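Local coordinates for protein cytochrome P450 268A2 Cyp268A2 (Mycobacterium marinum, PDB 6BLD) that belongs to the cytochrome P450 family, whose members hold a haem group, and binds protoporphyrin IX with its iron, at residues E78-G83 with A317-G322; F88-A93 with G329-M334; L301-T306 with L354-N359; W341-D344 with H348-R351. All coordinates share one frame; numbering follows the deposited sequence.

Contact 1 of 4, residues E78-G83 with A317-G322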
loop_
_atom_site.group_PDB
_atom_site.type_symbol
_atom_site.label_atom_id
_atom_site.label_comp_id
_atom_site.label_asym_id
_atom_site.label_seq_id
_atom_site.Cartn_x
_atom_site.Cartn_y
_atom_site.Cartn_z
ATOM N N GLU A 78 13.465 -16.262 5.686
ATOM C CA GLU A 78 13.704 -17.700 5.733
ATOM C C GLU A 78 12.891 -18.377 6.827
ATOM O O GLU A 78 12.669 -19.592 6.760
ATOM C CB GLU A 78 15.194 -17.981 5.933
ATOM C CG GLU A 78 15.709 -17.652 7.326
ATOM C CD GLU A 78 16.495 -16.355 7.368
ATOM O OE1 GLU A 78 17.546 -16.321 8.043
ATOM O OE2 GLU A 78 16.063 -15.373 6.729
ATOM N N VAL A 79 12.444 -17.624 7.825
ATOM C CA VAL A 79 11.565 -18.131 8.871
ATOM C C VAL A 79 10.118 -17.727 8.621
ATOM O O VAL A 79 9.212 -18.559 8.682
ATOM C CB VAL A 79 12.050 -17.647 10.256
ATOM C CG1 VAL A 79 10.958 -17.828 11.300
ATOM C CG2 VAL A 79 13.320 -18.381 10.664
ATOM N N PHE A 80 9.884 -16.452 8.323
ATOM C CA PHE A 80 8.540 -15.918 8.112
ATOM C C PHE A 80 8.289 -15.835 6.609
ATOM O O PHE A 80 8.741 -14.901 5.940
ATOM C CB PHE A 80 8.390 -14.565 8.796
ATOM C CG PHE A 80 8.666 -14.607 10.272
ATOM C CD1 PHE A 80 7.700 -15.059 11.157
ATOM C CD2 PHE A 80 9.895 -14.212 10.772
ATOM C CE1 PHE A 80 7.954 -15.106 12.516
ATOM C CE2 PHE A 80 10.154 -14.257 12.129
ATOM C CZ PHE A 80 9.183 -14.705 13.002
ATOM N N LEU A 81 7.554 -16.811 6.087
ATOM C CA LEU A 81 7.365 -16.970 4.654
ATOM C C LEU A 81 6.215 -16.114 4.141
ATOM O O LEU A 81 5.266 -15.805 4.867
ATOM C CB LEU A 81 7.093 -18.434 4.305
ATOM C CG LEU A 81 7.995 -19.486 4.944
ATOM C CD1 LEU A 81 7.484 -20.875 4.599
ATOM C CD2 LEU A 81 9.429 -19.306 4.480
ATOM N N SER A 82 6.309 -15.743 2.865
ATOM C CA SER A 82 5.234 -15.066 2.158
ATOM C C SER A 82 4.472 -15.991 1.218
ATOM O O SER A 82 3.389 -15.622 0.753
ATOM C CB SER A 82 5.789 -13.879 1.358
ATOM O OG SER A 82 6.239 -12.843 2.214
ATOM N N GLY A 83 5.005 -17.181 0.939
ATOM C CA GLY A 83 4.420 -18.097 -0.023
ATOM C C GLY A 83 3.142 -18.778 0.413
ATOM O O GLY A 83 2.561 -19.525 -0.380
ATOM N N ALA A 317 9.318 -22.244 10.859
ATOM C CA ALA A 317 9.886 -22.975 11.979
ATOM C C ALA A 317 9.582 -22.204 13.255
ATOM O O ALA A 317 9.148 -21.050 13.221
ATOM C CB ALA A 317 11.394 -23.182 11.807
ATOM N N ASP A 318 9.812 -22.862 14.390
ATOM C CA ASP A 318 9.625 -22.208 15.676
ATOM C C ASP A 318 10.582 -21.033 15.813
ATOM O O ASP A 318 11.775 -21.149 15.513
ATOM C CB ASP A 318 9.839 -23.208 16.813
ATOM C CG ASP A 318 8.758 -24.270 16.867
ATOM O OD1 ASP A 318 7.818 -24.210 16.046
ATOM O OD2 ASP A 318 8.850 -25.165 17.732
ATOM N N PHE A 319 10.058 -19.895 16.261
ATOM C CA PHE A 319 10.846 -18.675 16.363
ATOM C C PHE A 319 10.427 -17.891 17.597
ATOM O O PHE A 319 9.232 -17.687 17.834
ATOM C CB PHE A 319 10.686 -17.807 15.110
ATOM C CG PHE A 319 11.708 -16.713 14.995
ATOM C CD1 PHE A 319 11.472 -15.465 15.546
ATOM C CD2 PHE A 319 12.906 -16.933 14.335
ATOM C CE1 PHE A 319 12.411 -14.456 15.441
ATOM C CE2 PHE A 319 13.848 -15.928 14.225
ATOM C CZ PHE A 319 13.600 -14.688 14.780
ATOM N N GLU A 320 11.413 -17.443 18.365
ATOM C CA GLU A 320 11.175 -16.658 19.569
ATOM C C GLU A 320 11.169 -15.176 19.212
ATOM O O GLU A 320 12.171 -14.647 18.718
ATOM C CB GLU A 320 12.246 -16.962 20.614
ATOM C CG GLU A 320 12.116 -16.176 21.900
ATOM C CD GLU A 320 13.037 -16.702 22.979
ATOM O OE1 GLU A 320 14.241 -16.367 22.952
ATOM O OE2 GLU A 320 12.559 -17.459 23.847
ATOM N N LEU A 321 10.042 -14.509 19.458
ATOM C CA LEU A 321 9.894 -13.093 19.145
ATOM C C LEU A 321 9.077 -12.419 20.236
ATOM O O LEU A 321 7.975 -12.874 20.557
ATOM C CB LEU A 321 9.224 -12.892 17.782
ATOM C CG LEU A 321 9.192 -11.455 17.260
ATOM C CD1 LEU A 321 10.567 -11.042 16.755
ATOM C CD2 LEU A 321 8.150 -11.311 16.168
ATOM N N GLY A 322 9.614 -11.337 20.793
ATOM C CA GLY A 322 8.931 -10.637 21.868
ATOM C C GLY A 322 8.670 -11.489 23.088
ATOM O O GLY A 322 7.656 -11.298 23.766
#
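Phe-80 and Phe-319 form a T-shaped pair. The edge of the Phe-80 ring points at the face of Phe-319. The ring centroids are 5.0 Å apart, with the planes at 70°. The closest atoms are Phe-80 CZ and Phe-319 CD1, at 3.5 Å. Phe-80 CE2 lies above the same face, toward its rim, 3.8 Å from the ring plane.

Val-79 adds the aliphatic part. Its CG1 is 3.7 Å from Phe-319 CD2 and also sits near Phe-319 CB. This same methyl covers the centre of one face of the neighbouring Phe-80 ring. One methyl therefore serves both aromatic groups and fills the angle between them. It is placed there by the first torsion of Val-79, which sets CG1 opposite the backbone N (chi1 164°). Val-79 CG2 takes a lesser share, 4.0 Å from Phe-319 CD2.

No hydrogen bond joins the two segments directly. The backbone bonds go to other residues. Val-79 pairs with Ala-316 and Leu-81 with Thr-314, while Phe-319 pairs with Ile-326. Phe-80 also packs on Val-73 of helix 67-75, and Leu-321 rests on the same helix.

Strand 80-81 is an outermost strand of the five-strand mixed sheet, next to strand 310-315. Strand 319-321 belongs to the small antiparallel hairpin that follows 310-315. The aromatic pair thus fastens this hairpin to the sheet edge. The arrangement belongs to the beta-rich region of the cytochrome P450 fold, where a short hairpin sits beside the main mixed sheet.

Contact 2 of 4, residues F88-A93 with G329-M334; sequences FENVPA and GEKVVM
Val-333 meets the Phe-88 ring with both of its methyls. CG1 stands over the face in a CH-pi contact, 4.1 Å from the centroid of the Phe-88 ring and 27° off the ring normal. Val-333 CG2 comes closer to the rim, 3.5 Å from Phe-88 CD1. The Phe-88 ring reaches the strand because CG is set opposite the backbone N (chi1 -178°).

The polar part is built round Asp-58. Lys-331 runs out fully extended beyond CG, and its NZ makes a salt bridge with Asp-58 OD2. Asn-90 donates from ND2 to that same oxygen. The two end groups are thereby drawn together. Asn-90 OD1 lies 2.6 Å from Lys-331 NZ, but the angle is too poor for a hydrogen bond.

Around these pairs, the Phe-88 ring also meets Phe-61 and Phe-335 edge-to-face. Segment 88-93 is the loop that runs from strand 80-81 into helix 93-97. Strand 331-335 lies between strands 61-64 and 310-315 in the mixed sheet. Val-332 and Met-334 of this strand pack on helix 67-75, while Val-333 and Lys-331 face the loop, the first by packing on Phe-88 and the second through the shared Asp-58.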
loop_
_atom_site.group_PDB
_atom_site.type_symbol
_atom_site.label_atom_id
_atom_site.label_comp_id
_atom_site.label_asym_id
_atom_site.label_seq_id
_atom_site.Cartn_x
_atom_site.Cartn_y
_atom_site.Cartn_z
ATOM N N PHE A 88 -3.857 -10.005 5.734
ATOM C CA PHE A 88 -4.328 -10.167 7.108
ATOM C C PHE A 88 -5.624 -10.968 7.148
ATOM O O PHE A 88 -5.718 -11.998 7.829
ATOM C CB PHE A 88 -4.513 -8.782 7.740
ATOM C CG PHE A 88 -4.957 -8.805 9.180
ATOM C CD1 PHE A 88 -4.670 -9.882 10.004
ATOM C CD2 PHE A 88 -5.651 -7.729 9.713
ATOM C CE1 PHE A 88 -5.080 -9.890 11.325
ATOM C CE2 PHE A 88 -6.059 -7.730 11.034
ATOM C CZ PHE A 88 -5.773 -8.813 11.840
ATOM N N GLU A 89 -6.637 -10.506 6.424
ATOM C CA GLU A 89 -7.918 -11.189 6.375
ATOM C C GLU A 89 -7.847 -12.401 5.452
ATOM O O GLU A 89 -7.119 -12.409 4.456
ATOM C CB GLU A 89 -9.008 -10.227 5.898
ATOM C CG GLU A 89 -10.417 -10.779 5.976
ATOM C CD GLU A 89 -11.451 -9.769 5.532
ATOM O OE1 GLU A 89 -11.217 -8.556 5.722
ATOM O OE2 GLU A 89 -12.496 -10.185 4.989
ATOM N N ASN A 90 -8.610 -13.436 5.802
ATOM C CA ASN A 90 -8.708 -14.622 4.962
ATOM C C ASN A 90 -9.494 -14.294 3.697
ATOM O O ASN A 90 -10.647 -13.854 3.770
ATOM C CB ASN A 90 -9.372 -15.761 5.732
ATOM C CG ASN A 90 -8.425 -16.437 6.705
ATOM O OD1 ASN A 90 -7.227 -16.550 6.446
ATOM N ND2 ASN A 90 -8.960 -16.890 7.834
ATOM N N VAL A 91 -8.871 -14.512 2.543
ATOM C CA VAL A 91 -9.450 -14.176 1.244
ATOM C C VAL A 91 -9.524 -15.451 0.409
ATOM O O VAL A 91 -8.595 -16.270 0.464
ATOM C CB VAL A 91 -8.623 -13.084 0.543
ATOM C CG1 VAL A 91 -9.153 -12.797 -0.855
ATOM C CG2 VAL A 91 -8.601 -11.813 1.385
ATOM N N PRO A 92 -10.603 -15.675 -0.347
ATOM C CA PRO A 92 -10.684 -16.878 -1.188
ATOM C C PRO A 92 -9.468 -17.031 -2.094
ATOM O O PRO A 92 -8.944 -16.055 -2.637
ATOM C CB PRO A 92 -11.965 -16.651 -1.997
ATOM C CG PRO A 92 -12.816 -15.820 -1.101
ATOM C CD PRO A 92 -11.872 -14.924 -0.335
ATOM N N ALA A 93 -9.031 -18.282 -2.258
ATOM C CA ALA A 93 -7.779 -18.566 -2.955
ATOM C C ALA A 93 -7.812 -18.088 -4.403
ATOM O O ALA A 93 -6.807 -17.586 -4.918
ATOM C CB ALA A 93 -7.477 -20.063 -2.896
ATOM N N GLY A 329 4.129 -22.810 11.083
ATOM C CA GLY A 329 2.825 -22.816 10.459
ATOM C C GLY A 329 1.857 -21.770 10.970
ATOM O O GLY A 329 0.752 -21.656 10.425
ATOM N N GLU A 330 2.230 -21.003 11.989
ATOM C CA GLU A 330 1.344 -19.997 12.555
ATOM C C GLU A 330 1.471 -18.682 11.794
ATOM O O GLU A 330 2.538 -18.339 11.277
ATOM C CB GLU A 330 1.648 -19.783 14.039
ATOM C CG GLU A 330 1.337 -21.002 14.902
ATOM C CD GLU A 330 1.382 -20.706 16.391
ATOM O OE1 GLU A 330 2.271 -19.945 16.826
ATOM O OE2 GLU A 330 0.530 -21.246 17.130
ATOM N N LYS A 331 0.363 -17.949 11.724
ATOM C CA LYS A 331 0.335 -16.676 11.021
ATOM C C LYS A 331 0.897 -15.564 11.898
ATOM O O LYS A 331 0.661 -15.525 13.108
ATOM C CB LYS A 331 -1.092 -16.333 10.593
ATOM C CG LYS A 331 -1.642 -17.232 9.499
ATOM C CD LYS A 331 -3.040 -16.804 9.083
ATOM C CE LYS A 331 -3.628 -17.761 8.059
ATOM N NZ LYS A 331 -4.952 -17.294 7.561
ATOM N N VAL A 332 1.644 -14.655 11.274
ATOM C CA VAL A 332 2.311 -13.553 11.961
ATOM C C VAL A 332 1.987 -12.272 11.205
ATOM O O VAL A 332 2.389 -12.118 10.048
ATOM C CB VAL A 332 3.833 -13.769 12.041
ATOM C CG1 VAL A 332 4.506 -12.575 12.686
ATOM C CG2 VAL A 332 4.153 -15.048 12.810
ATOM N N VAL A 333 1.269 -11.358 11.852
ATOM C CA VAL A 333 0.743 -10.162 11.202
ATOM C C VAL A 333 1.525 -8.945 11.677
ATOM O O VAL A 333 1.684 -8.731 12.884
ATOM C CB VAL A 333 -0.759 -9.987 11.479
ATOM C CG1 VAL A 333 -1.275 -8.703 10.836
ATOM C CG2 VAL A 333 -1.525 -11.195 10.965
ATOM N N MET A 334 1.995 -8.143 10.726
ATOM C CA MET A 334 2.736 -6.920 11.002
ATOM C C MET A 334 1.791 -5.729 10.905
ATOM O O MET A 334 1.119 -5.546 9.885
ATOM C CB MET A 334 3.885 -6.766 10.006
ATOM C CG MET A 334 4.931 -7.859 10.095
ATOM S SD MET A 334 6.383 -7.478 9.110
ATOM C CE MET A 334 6.169 -8.508 7.686
#

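Contact 3 of 4, residues L301-T306 with L354-N359; sequences LVRWAT and LSRSPN
Arg-303 and Arg-356 both give their NE to one carboxylate oxygen, OE2 of Glu-300, in two salt bridges. The shared anion probably offsets the two like charges. Arg-303 NE is 3.5 Å from Arg-356 NE, and the two NH2 atoms, of Arg-303 and of Arg-356, are 3.4 Å apart. The guanidinium planes are turned 75° against each other. Both chains turn at the third torsion (chi3 90° in Arg-303, -56° in Arg-356), which brings each NE to the glutamate.

The outer nitrogens have carbonyl partners. Arg-303 NH2 donates to Pro-349 O, and Arg-356 NH1 to Cys-347 O. Glu-300 and Arg-303 are the ExxR motif of the P450 K helix, here helix 290-305. With Arg-356 they form an arrangement that matches the Glu-Arg-Arg triad of P450s, which ties the helix to the loop that leads toward helix 375-392. Val-302 of the same helix touches the haem.

Asn-359 lies across the aliphatic part of Arg-303. Its OD1 is 3.6 Å from Arg-303 CD, and this buried oxygen has no hydrogen-bond partner in the model.

On another side, Leu-301 and Leu-354 meet through one methyl each, Leu-301 CD2 to Leu-354 CD2 at 4.2 Å. Leu-354 also packs on helices 280-288 and 247-278.

At the helix end, Thr-306 OG1 donates to Arg-303 O at 2.7 Å, from above the carbonyl plane. Thr-306 OG1 accepts a further bond from Asn-340 ND2.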
loop_
_atom_site.group_PDB
_atom_site.type_symbol
_atom_site.label_atom_id
_atom_site.label_comp_id
_atom_site.label_asym_id
_atom_site.label_seq_id
_atom_site.Cartn_x
_atom_site.Cartn_y
_atom_site.Cartn_z
ATOM N N LEU A 301 5.578 12.126 5.522
ATOM C CA LEU A 301 4.228 12.002 4.978
ATOM C C LEU A 301 3.866 10.540 4.749
ATOM O O LEU A 301 2.707 10.146 4.916
ATOM C CB LEU A 301 4.112 12.791 3.676
ATOM C CG LEU A 301 4.055 14.313 3.815
ATOM C CD1 LEU A 301 3.978 14.972 2.451
ATOM C CD2 LEU A 301 2.878 14.729 4.681
ATOM N N VAL A 302 4.844 9.726 4.351
ATOM C CA VAL A 302 4.621 8.289 4.219
ATOM C C VAL A 302 4.425 7.654 5.587
ATOM O O VAL A 302 3.533 6.822 5.781
ATOM C CB VAL A 302 5.788 7.638 3.455
ATOM C CG1 VAL A 302 5.735 6.127 3.591
ATOM C CG2 VAL A 302 5.773 8.046 2.000
ATOM N N ARG A 303 5.263 8.036 6.552
ATOM C CA ARG A 303 5.079 7.578 7.924
ATOM C C ARG A 303 3.712 7.980 8.464
ATOM O O ARG A 303 3.031 7.183 9.124
ATOM C CB ARG A 303 6.186 8.146 8.824
ATOM C CG ARG A 303 6.034 7.779 10.295
ATOM C CD ARG A 303 6.866 8.682 11.218
ATOM N NE ARG A 303 6.124 9.862 11.660
ATOM C CZ ARG A 303 5.079 9.845 12.487
ATOM N NH1 ARG A 303 4.639 8.702 13.000
ATOM N NH2 ARG A 303 4.479 10.983 12.813
ATOM N N TRP A 304 3.309 9.224 8.202
ATOM C CA TRP A 304 2.025 9.717 8.683
ATOM C C TRP A 304 0.866 8.970 8.038
ATOM O O TRP A 304 -0.121 8.648 8.710
ATOM C CB TRP A 304 1.911 11.218 8.415
ATOM C CG TRP A 304 0.749 11.869 9.102
ATOM C CD1 TRP A 304 -0.475 12.141 8.565
ATOM C CD2 TRP A 304 0.704 12.333 10.458
ATOM N NE1 TRP A 304 -1.280 12.746 9.500
ATOM C CE2 TRP A 304 -0.581 12.875 10.670
ATOM C CE3 TRP A 304 1.623 12.344 11.512
ATOM C CZ2 TRP A 304 -0.967 13.420 11.892
ATOM C CZ3 TRP A 304 1.235 12.886 12.724
ATOM C CH2 TRP A 304 -0.048 13.417 12.904
ATOM N N ALA A 305 0.965 8.679 6.741
ATOM C CA ALA A 305 -0.130 8.000 6.056
ATOM C C ALA A 305 -0.172 6.521 6.415
ATOM O O ALA A 305 -1.222 5.999 6.811
ATOM C CB ALA A 305 0.000 8.185 4.544
ATOM N N THR A 306 0.971 5.835 6.302
ATOM C CA THR A 306 1.059 4.381 6.392
ATOM C C THR A 306 -0.108 3.759 5.630
ATOM O O THR A 306 -0.988 3.133 6.237
ATOM C CB THR A 306 1.081 3.925 7.855
ATOM O OG1 THR A 306 2.031 4.712 8.584
ATOM C CG2 THR A 306 1.483 2.460 7.960
ATOM N N LEU A 354 8.062 17.034 9.569
ATOM C CA LEU A 354 8.648 16.878 8.243
ATOM C C LEU A 354 10.167 16.983 8.253
ATOM O O LEU A 354 10.795 16.723 7.221
ATOM C CB LEU A 354 8.061 17.923 7.290
ATOM C CG LEU A 354 6.533 17.979 7.197
ATOM C CD1 LEU A 354 6.087 19.054 6.213
ATOM C CD2 LEU A 354 5.967 16.621 6.807
ATOM N N SER A 355 10.767 17.366 9.379
ATOM C CA SER A 355 12.212 17.415 9.531
ATOM C C SER A 355 12.772 16.170 10.205
ATOM O O SER A 355 13.974 16.121 10.481
ATOM C CB SER A 355 12.618 18.653 10.330
ATOM O OG SER A 355 12.401 18.456 11.716
ATOM N N ARG A 356 11.932 15.173 10.477
ATOM C CA ARG A 356 12.357 14.015 11.256
ATOM C C ARG A 356 13.528 13.312 10.584
ATOM O O ARG A 356 13.418 12.847 9.445
ATOM C CB ARG A 356 11.190 13.048 11.444
ATOM C CG ARG A 356 11.447 11.973 12.490
ATOM C CD ARG A 356 10.341 10.931 12.506
ATOM N NE ARG A 356 9.024 11.529 12.703
ATOM C CZ ARG A 356 8.533 11.881 13.887
ATOM N NH1 ARG A 356 9.252 11.695 14.985
ATOM N NH2 ARG A 356 7.323 12.417 13.974
ATOM N N SER A 357 14.654 13.249 11.291
ATOM C CA SER A 357 15.850 12.570 10.813
ATOM C C SER A 357 16.614 12.005 12.005
ATOM O O SER A 357 17.015 12.760 12.898
ATOM C CB SER A 357 16.733 13.523 10.007
ATOM O OG SER A 357 17.673 12.804 9.228
ATOM N N PRO A 358 16.828 10.680 12.066
ATOM C CA PRO A 358 16.394 9.706 11.058
ATOM C C PRO A 358 14.899 9.412 11.116
ATOM O O PRO A 358 14.240 9.757 12.095
ATOM C CB PRO A 358 17.199 8.457 11.419
ATOM C CG PRO A 358 17.386 8.562 12.889
ATOM C CD PRO A 358 17.538 10.033 13.183
ATOM N N ASN A 359 14.376 8.785 10.065
ATOM C CA ASN A 359 12.968 8.400 9.987
ATOM C C ASN A 359 12.899 6.930 9.598
ATOM O O ASN A 359 12.632 6.594 8.437
ATOM C CB ASN A 359 12.208 9.277 8.991
ATOM C CG ASN A 359 10.711 9.263 9.227
ATOM O OD1 ASN A 359 10.189 8.391 9.923
ATOM N ND2 ASN A 359 10.012 10.231 8.649
#

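Contact 4 of 4, residues W341-D344 with H348-R351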
loop_
_atom_site.group_PDB
_atom_site.type_symbol
_atom_site.label_atom_id
_atom_site.label_comp_id
_atom_site.label_asym_id
_atom_site.label_seq_id
_atom_site.Cartn_x
_atom_site.Cartn_y
_atom_site.Cartn_z
ATOM N N TRP A 341 4.039 4.337 14.957
ATOM C CA TRP A 341 3.742 5.118 16.151
ATOM C C TRP A 341 4.486 4.588 17.372
ATOM O O TRP A 341 4.142 4.934 18.508
ATOM C CB TRP A 341 2.234 5.141 16.412
ATOM C CG TRP A 341 1.571 6.405 15.948
ATOM C CD1 TRP A 341 1.041 7.389 16.731
ATOM C CD2 TRP A 341 1.375 6.822 14.592
ATOM N NE1 TRP A 341 0.523 8.390 15.946
ATOM C CE2 TRP A 341 0.716 8.067 14.629
ATOM C CE3 TRP A 341 1.688 6.262 13.349
ATOM C CZ2 TRP A 341 0.367 8.763 13.472
ATOM C CZ3 TRP A 341 1.342 6.954 12.201
ATOM C CH2 TRP A 341 0.688 8.190 12.271
ATOM N N ASP A 342 5.505 3.760 17.154
ATOM C CA ASP A 342 6.254 3.136 18.240
ATOM C C ASP A 342 7.074 4.192 18.972
ATOM O O ASP A 342 8.006 4.770 18.405
ATOM C CB ASP A 342 7.152 2.035 17.681
ATOM C CG ASP A 342 7.639 1.077 18.751
ATOM O OD1 ASP A 342 7.506 1.398 19.950
ATOM O OD2 ASP A 342 8.156 -0.002 18.388
ATOM N N GLU A 343 6.731 4.442 20.239
ATOM C CA GLU A 343 7.512 5.369 21.050
ATOM C C GLU A 343 8.926 4.861 21.296
ATOM O O GLU A 343 9.803 5.651 21.661
ATOM C CB GLU A 343 6.808 5.628 22.383
ATOM C CG GLU A 343 5.380 6.131 22.242
ATOM C CD GLU A 343 5.293 7.645 22.259
ATOM O OE1 GLU A 343 6.335 8.304 22.057
ATOM O OE2 GLU A 343 4.183 8.176 22.473
ATOM N N ASP A 344 9.164 3.563 21.106
ATOM C CA ASP A 344 10.497 2.981 21.196
ATOM C C ASP A 344 11.370 3.307 19.993
ATOM O O ASP A 344 12.550 2.935 19.993
ATOM C CB ASP A 344 10.393 1.463 21.348
ATOM C CG ASP A 344 10.698 0.992 22.754
ATOM O OD1 ASP A 344 10.663 1.825 23.683
ATOM O OD2 ASP A 344 10.968 -0.216 22.928
ATOM N N HIS A 348 7.897 11.551 19.648
ATOM C CA HIS A 348 6.584 12.134 19.395
ATOM C C HIS A 348 6.069 11.744 18.012
ATOM O O HIS A 348 5.935 12.607 17.135
ATOM C CB HIS A 348 6.633 13.657 19.531
ATOM C CG HIS A 348 6.897 14.128 20.927
ATOM N ND1 HIS A 348 5.910 14.203 21.887
ATOM C CD2 HIS A 348 8.037 14.548 21.526
ATOM C CE1 HIS A 348 6.430 14.649 23.017
ATOM N NE2 HIS A 348 7.719 14.866 22.825
ATOM N N PRO A 349 5.766 10.463 17.778
ATOM C CA PRO A 349 5.247 10.068 16.459
ATOM C C PRO A 349 3.841 10.572 16.189
ATOM O O PRO A 349 3.412 10.566 15.028
ATOM C CB PRO A 349 5.290 8.536 16.511
ATOM C CG PRO A 349 5.139 8.217 17.958
ATOM C CD PRO A 349 5.830 9.324 18.712
ATOM N N GLU A 350 3.111 11.008 17.219
ATOM C CA GLU A 350 1.767 11.538 17.031
ATOM C C GLU A 350 1.761 12.937 16.430
ATOM O O GLU A 350 0.693 13.422 16.044
ATOM C CB GLU A 350 1.018 11.547 18.364
ATOM C CG GLU A 350 1.420 12.680 19.297
ATOM C CD GLU A 350 2.728 12.413 20.020
ATOM O OE1 GLU A 350 3.206 11.260 19.979
ATOM O OE2 GLU A 350 3.277 13.356 20.627
ATOM N N ARG A 351 2.914 13.593 16.347
ATOM C CA ARG A 351 3.026 14.925 15.771
ATOM C C ARG A 351 3.748 14.846 14.433
ATOM O O ARG A 351 4.734 14.115 14.290
ATOM C CB ARG A 351 3.774 15.873 16.712
ATOM C CG ARG A 351 3.010 16.204 17.982
ATOM C CD ARG A 351 3.750 17.229 18.827
ATOM N NE ARG A 351 3.827 18.537 18.182
ATOM C CZ ARG A 351 2.822 19.407 18.127
ATOM N NH1 ARG A 351 1.651 19.109 18.675
ATOM N NH2 ARG A 351 2.987 20.576 17.522
HETATM O O HOH W 1 -1.276 10.781 15.785
HETATM O O HOH W 2 7.826 10.689 22.280
HETATM O O HOH W 3 2.406 8.906 20.855
#
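Glu-343 and Glu-350 both bend at the second torsion, -93° and -79°, and this swings their carboxylates toward each other. Glu-343 OE2 ends 4.1 Å from Glu-350 OE1, with water 3 lying between the two groups. The water may ease the like charges.

Glu-343 also spans the segments through water 2. This water donates to Glu-343 OE1 and accepts from the backbone N of His-348, at 2.8 Å from each. Glu-343 OE1 further touches the proline ring, 3.5 Å from Pro-349 CD.

The other carboxylate oxygen of Glu-350 is used within its own segment. His-348 ND1 donates to Glu-350 OE2 at 3.0 Å, with an N-H...acceptor angle of 155°. The bond lies in the imidazole plane and uses the syn lone pair. It lies within a type I turn from His-348 to Arg-351, whose backbone bond runs from Arg-351 N to His-348 O. The turn follows the K helix and leads to Arg-356, which probably corresponds to the arginine of the P450 PERF motif.

Pro-349 is the buried wedge of the contact. Its CG is 3.5 Å from Trp-341 O, and its CB packs against Trp-341 CA. The carbonyl oxygen Pro-349 O stands over one face of the indole, 3.6 Å above the plane and toward the rim. Trp-341 NE1 meets Glu-350 CA at 3.6 Å. The same NE1 donates, in the indole plane, to water 1, which passes a weak bond on to Glu-350 O. Arg-303 makes a cation-pi contact with Trp-341.

How the contacts relate
Contact 3 is the buried one, and contact 4 lies at the surface. Contacts 1 and 2 are partly buried. Contacts 1 and 2 both reach the five-strand mixed sheet and touch each other, Phe-80 CE1 to Val-332 CG2 at 3.8 Å. Contacts 3 and 4 also touch, through Arg-303 NH2 and Pro-349 O; in sequence, residues 341-351 lie between the two segments of contact 3. The two pairs do not touch; their centres are 27 to 28 Å apart. Their chemistry differs too. Contact 1 is aromatic and aliphatic throughout. Contact 2 adds a lysine and an asparagine round one aspartate. Contact 3 rests on buried charges, whereas contact 4 combines proline-indole packing with water bridges.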